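Local coordinates for protein sesquisabinene B synthase 2 (PDB 6A2D) that probably cyclises farnesyl diphosphate to sesquisabinene B, as a plant terpene synthase that uses magnesium or manganese ions, at residues E407-N412 with N474-Q479. Numbering follows the deposited sequence.
With 6R2 ([bis(chloranyl)-[oxidanyl-[(2~{E},6~{E})-3,7,11-trimethyldodeca-2,6,10-trienoxy]phosphoryl]methyl]phosphonic acid), chain C.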
ATOM      1  N   GLU A 407     -18.758   4.609  37.419  1.00 37.92           N
ATOM      2  CA  GLU A 407     -18.297   3.211  37.200  1.00 43.43           C
ATOM      3  C   GLU A 407     -19.071   2.551  36.037  1.00 37.49           C
ATOM      4  O   GLU A 407     -18.411   1.925  35.229  1.00 43.15           O
ATOM      5  CB  GLU A 407     -18.320   2.405  38.496  1.00 49.44           C
ATOM      6  CG  GLU A 407     -16.912   2.021  38.950  1.00 52.08           C
ATOM      7  CD  GLU A 407     -16.205   2.941  39.944  1.00 52.18           C
ATOM      8  OE1 GLU A 407     -16.786   4.007  40.371  1.00 47.02           O
ATOM      9  OE2 GLU A 407     -15.067   2.586  40.306  1.00 49.13           O
ATOM     10  N   GLU A 408     -20.352   2.822  35.848  1.00 41.63           N
ATOM     11  CA  GLU A 408     -21.075   2.306  34.663  1.00 41.33           C
ATOM     12  C   GLU A 408     -20.483   2.950  33.408  1.00 35.91           C
ATOM     13  O   GLU A 408     -20.184   2.214  32.465  1.00 32.28           O
ATOM     14  CB  GLU A 408     -22.521   2.758  34.756  1.00 49.03           C
ATOM     15  CG  GLU A 408     -23.417   2.335  33.613  1.00 58.68           C
ATOM     16  CD  GLU A 408     -24.885   2.637  33.871  1.00 63.76           C
ATOM     17  OE1 GLU A 408     -25.178   3.333  34.863  1.00 55.33           O
ATOM     18  OE2 GLU A 408     -25.732   2.158  33.104  1.00 70.65           O
ATOM     19  N   TYR A 409     -20.337   4.271  33.418  1.00 26.04           N
ATOM     20  CA  TYR A 409     -19.802   5.025  32.275  1.00 23.78           C
ATOM     21  C   TYR A 409     -18.408   4.488  31.919  1.00 20.98           C
ATOM     22  O   TYR A 409     -18.225   4.110  30.783  1.00 20.58           O
ATOM     23  CB  TYR A 409     -19.820   6.524  32.533  1.00 24.08           C
ATOM     24  CG  TYR A 409     -19.035   7.291  31.502  1.00 23.21           C
ATOM     25  CD1 TYR A 409     -19.568   7.596  30.276  1.00 24.44           C
ATOM     26  CD2 TYR A 409     -17.747   7.699  31.770  1.00 23.49           C
ATOM     27  CE1 TYR A 409     -18.850   8.320  29.342  1.00 26.08           C
ATOM     28  CE2 TYR A 409     -17.014   8.421  30.854  1.00 23.59           C
ATOM     29  CZ  TYR A 409     -17.544   8.688  29.617  1.00 24.42           C
ATOM     30  OH  TYR A 409     -16.788   9.380  28.714  1.00 25.38           O
ATOM     31  N   LEU A 410     -17.517   4.275  32.878  1.00 20.84           N
ATOM     32  CA  LEU A 410     -16.101   3.980  32.552  1.00 21.06           C
ATOM     33  C   LEU A 410     -15.941   2.549  32.041  1.00 21.08           C
ATOM     34  O   LEU A 410     -15.061   2.323  31.187  1.00 17.40           O
ATOM     35  CB  LEU A 410     -15.215   4.221  33.770  1.00 22.15           C
ATOM     36  CG  LEU A 410     -14.995   5.683  34.121  1.00 23.05           C
ATOM     37  CD1 LEU A 410     -14.038   5.768  35.290  1.00 23.77           C
ATOM     38  CD2 LEU A 410     -14.451   6.486  32.941  1.00 24.20           C
ATOM     39  N   ASP A 411     -16.713   1.586  32.547  1.00 23.02           N
ATOM     40  CA  ASP A 411     -16.599   0.194  32.041  1.00 21.68           C
ATOM     41  C   ASP A 411     -16.899   0.172  30.536  1.00 16.73           C
ATOM     42  O   ASP A 411     -16.243  -0.588  29.862  1.00 19.37           O
ATOM     43  CB  ASP A 411     -17.445  -0.791  32.845  1.00 25.11           C
ATOM     44  CG  ASP A 411     -16.723  -1.205  34.128  1.00 29.01           C
ATOM     45  OD1 ASP A 411     -15.438  -1.309  34.112  1.00 29.97           O
ATOM     46  OD2 ASP A 411     -17.427  -1.404  35.131  1.00 36.26           O
ATOM     47  N   ASN A 412     -17.794   0.996  30.039  1.00 16.11           N
ATOM     48  CA  ASN A 412     -18.088   1.122  28.583  1.00 16.64           C
ATOM     49  C   ASN A 412     -17.120   2.094  27.879  1.00 16.34           C
ATOM     50  O   ASN A 412     -16.655   1.782  26.763  1.00 14.38           O
ATOM     51  CB  ASN A 412     -19.505   1.588  28.360  1.00 17.65           C
ATOM     52  CG  ASN A 412     -19.908   1.486  26.922  1.00 17.78           C
ATOM     53  OD1 ASN A 412     -19.973   0.390  26.385  1.00 19.36           O
ATOM     54  ND2 ASN A 412     -20.217   2.608  26.314  1.00 15.57           N
ATOM     55  N   ASN A 474     -24.005  14.556  29.581  1.00 72.71           N
ATOM     56  CA  ASN A 474     -24.115  13.656  30.757  1.00 74.55           C
ATOM     57  C   ASN A 474     -23.183  12.452  30.589  1.00 63.88           C
ATOM     58  O   ASN A 474     -23.006  11.734  31.584  1.00 48.16           O
ATOM     59  CB  ASN A 474     -25.560  13.197  30.986  1.00 82.77           C
ATOM     60  CG  ASN A 474     -26.450  14.304  31.518  1.00 92.63           C
ATOM     61  OD1 ASN A 474     -26.039  15.075  32.389  1.00 97.56           O
ATOM     62  ND2 ASN A 474     -27.668  14.390  31.001  1.00 89.71           N
ATOM     63  N   LEU A 475     -22.614  12.252  29.388  1.00 58.10           N
ATOM     64  CA  LEU A 475     -21.792  11.060  29.039  1.00 58.70           C
ATOM     65  C   LEU A 475     -20.302  11.444  28.954  1.00 53.29           C
ATOM     66  O   LEU A 475     -19.609  10.990  27.997  1.00 46.92           O
ATOM     67  CB  LEU A 475     -22.296  10.456  27.717  1.00 65.90           C
ATOM     68  CG  LEU A 475     -23.793  10.116  27.644  1.00 69.53           C
ATOM     69  CD1 LEU A 475     -24.064   9.071  26.559  1.00 64.98           C
ATOM     70  CD2 LEU A 475     -24.325   9.626  28.989  1.00 64.65           C
ATOM     71  N   LYS A 476     -19.785  12.188  29.937  1.00 42.13           N
ATOM     72  CA  LYS A 476     -18.322  12.242  30.172  1.00 37.94           C
ATOM     73  C   LYS A 476     -18.070  12.092  31.668  1.00 31.78           C
ATOM     74  O   LYS A 476     -18.995  12.329  32.424  1.00 29.65           O
ATOM     75  CB  LYS A 476     -17.731  13.519  29.572  1.00 42.64           C
ATOM     76  CG  LYS A 476     -17.951  13.687  28.073  1.00 45.76           C
ATOM     77  CD  LYS A 476     -16.960  12.953  27.190  1.00 48.00           C
ATOM     78  CE  LYS A 476     -17.134  13.296  25.722  1.00 46.31           C
ATOM     79  NZ  LYS A 476     -15.884  13.180  24.938  1.00 47.28           N
ATOM     80  N   SER A 477     -16.871  11.648  32.026  1.00 25.41           N
ATOM     81  CA  SER A 477     -16.421  11.317  33.391  1.00 24.04           C
ATOM     82  C   SER A 477     -16.903  12.383  34.402  1.00 26.65           C
ATOM     83  O   SER A 477     -17.417  12.010  35.448  1.00 22.58           O
ATOM     84  CB  SER A 477     -14.918  11.214  33.418  1.00 22.42           C
ATOM     85  OG  SER A 477     -14.448  10.112  32.656  1.00 23.74           O
ATOM     86  N   ILE A 478     -16.591  13.652  34.168  1.00 26.66           N
ATOM     87  CA  ILE A 478     -16.772  14.713  35.191  1.00 29.19           C
ATOM     88  C   ILE A 478     -18.282  14.833  35.457  1.00 28.53           C
ATOM     89  O   ILE A 478     -18.666  14.759  36.598  1.00 27.31           O
ATOM     90  CB  ILE A 478     -16.112  16.043  34.761  1.00 30.38           C
ATOM     91  CG1 ILE A 478     -14.582  15.928  34.769  1.00 28.99           C
ATOM     92  CG2 ILE A 478     -16.583  17.180  35.649  1.00 32.91           C
ATOM     93  CD1 ILE A 478     -13.843  17.116  34.211  1.00 30.63           C
ATOM     94  N   GLN A 479     -19.100  14.921  34.416  1.00 28.55           N
ATOM     95  CA  GLN A 479     -20.566  15.115  34.551  1.00 32.49           C
ATOM     96  C   GLN A 479     -21.197  13.853  35.158  1.00 33.05           C
ATOM     97  O   GLN A 479     -22.135  13.997  35.974  1.00 27.60           O
ATOM     98  CB  GLN A 479     -21.190  15.484  33.207  1.00 36.42           C
ATOM     99  CG  GLN A 479     -22.663  15.877  33.313  1.00 44.02           C
ATOM    100  CD  GLN A 479     -22.926  17.123  34.135  1.00 44.69           C
ATOM    101  OE1 GLN A 479     -23.606  17.081  35.157  1.00 52.49           O
ATOM    102  NE2 GLN A 479     -22.398  18.249  33.693  1.00 47.55           N
TER
HETATM  103  OAG 6R2 C 900     -16.140   9.477  23.253  1.00 29.45           O
HETATM  104  PAY 6R2 C 900     -16.013  10.521  22.093  1.00 32.94           P
HETATM  105  OAH 6R2 C 900     -16.576  11.979  22.621  1.00 33.61           O
HETATM  106  OAE 6R2 C 900     -16.626  10.140  20.742  1.00 23.75           O
HETATM  107  CAX 6R2 C 900     -14.255  10.781  21.770  1.00 32.90           C
HETATM  108 CLJ  6R2 C 900     -13.688   9.246  21.136  1.00 33.04          CL
HETATM  109 CLK  6R2 C 900     -13.372  11.155  23.252  1.00 32.97          CL
HETATM  110  PAZ 6R2 C 900     -13.953  12.114  20.510  1.00 30.08           P
HETATM  111  OAI 6R2 C 900     -13.860  13.469  21.370  1.00 33.94           O
HETATM  112  OAF 6R2 C 900     -15.025  12.063  19.439  1.00 33.49           O
HETATM  113  OAT 6R2 C 900     -12.508  11.772  19.830  1.00 36.20           O
HETATM  114  CAQ 6R2 C 900     -11.282  12.346  20.215  1.00 39.92           C
HETATM  115  CAN 6R2 C 900     -10.569  11.271  20.995  1.00 42.70           C
HETATM  116  CAW 6R2 C 900      -9.315  10.578  20.472  1.00 46.52           C
HETATM  117  CAD 6R2 C 900      -8.614  11.104  19.210  1.00 50.51           C
HETATM  118  CAS 6R2 C 900      -8.602   9.556  21.377  1.00 44.12           C
HETATM  119  CAP 6R2 C 900      -8.497   8.250  20.641  1.00 36.74           C
HETATM  120  CAM 6R2 C 900      -7.284   8.453  19.732  1.00 29.82           C
HETATM  121  CAV 6R2 C 900      -7.056   7.612  18.513  1.00 30.11           C
HETATM  122  CAC 6R2 C 900      -8.090   6.573  18.077  1.00 30.19           C
HETATM  123  CAR 6R2 C 900      -5.891   7.948  17.657  1.00 29.87           C
HETATM  124  CAO 6R2 C 900      -5.022   6.772  17.460  1.00 30.20           C
HETATM  125  CAL 6R2 C 900      -4.169   6.536  18.652  1.00 27.61           C
HETATM  126  CAU 6R2 C 900      -2.949   5.617  18.558  1.00 26.66           C
HETATM  127  CAB 6R2 C 900      -2.418   5.005  17.285  1.00 28.23           C
HETATM  128  CAA 6R2 C 900      -2.171   5.348  19.811  1.00 30.16           C
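The hydroxyls of Tyr409 and Ser477, one from each segment, share a polar partner: both are hydrogen-bonded to OD2 of Asp461, on helix 447-462, so one carboxylate oxygen ties the two segments together although no hydrogen bond runs directly between them. The direct contact is made instead by the tyrosine ring lying against backbone. CG of Tyr409 stands anti to the backbone N (chi1 169°), which sends the ring out from helix 406-416 onto the backbone of 475-477, where the loop runs into helix 477-485. The carbonyl carbon of Lys476 sits 3.8 Å above one face, displaced toward the rim. On one flank CE1 of Tyr409 comes to 3.1 Å from O of Leu475, while on the other CE2 of Tyr409 lies 3.4 Å from N of Ser477; both backbone atoms approach the ring obliquely. CB of Leu475 adds a looser apolar touch to CE1, and CD2 of Leu410 packs 3.6 Å from OG of Ser477.

Lys476 occupies the N-cap position of helix 477-485, with its CB directed away from helix 406-416. Its chain turns about the CB-CG bond (chi2 -83°), and NZ of Lys476 donates a 2.7 Å hydrogen bond to OAH of the bound farnesyl diphosphate analogue, which has a dichloromethylene bridge. Arg457 also bonds this ligand, and the two cationic side chains probably help to neutralise its phosphonates, as expected for a diphosphate site in a class I terpene synthase. Tyr409 thus packs against the backbone from which the ligand-binding Lys476 projects; its side chain is about 4 Å from that of the magnesium ligand Glu394, and that of Lys476 about 5 Å from that of Asn460, another magnesium ligand. Helix 377-400 adjoins through Phe398 on Leu475, helix 447-462 through Arg457 on Tyr409 and Ile458 on Leu410, and helix 489-510 packs against Ile478.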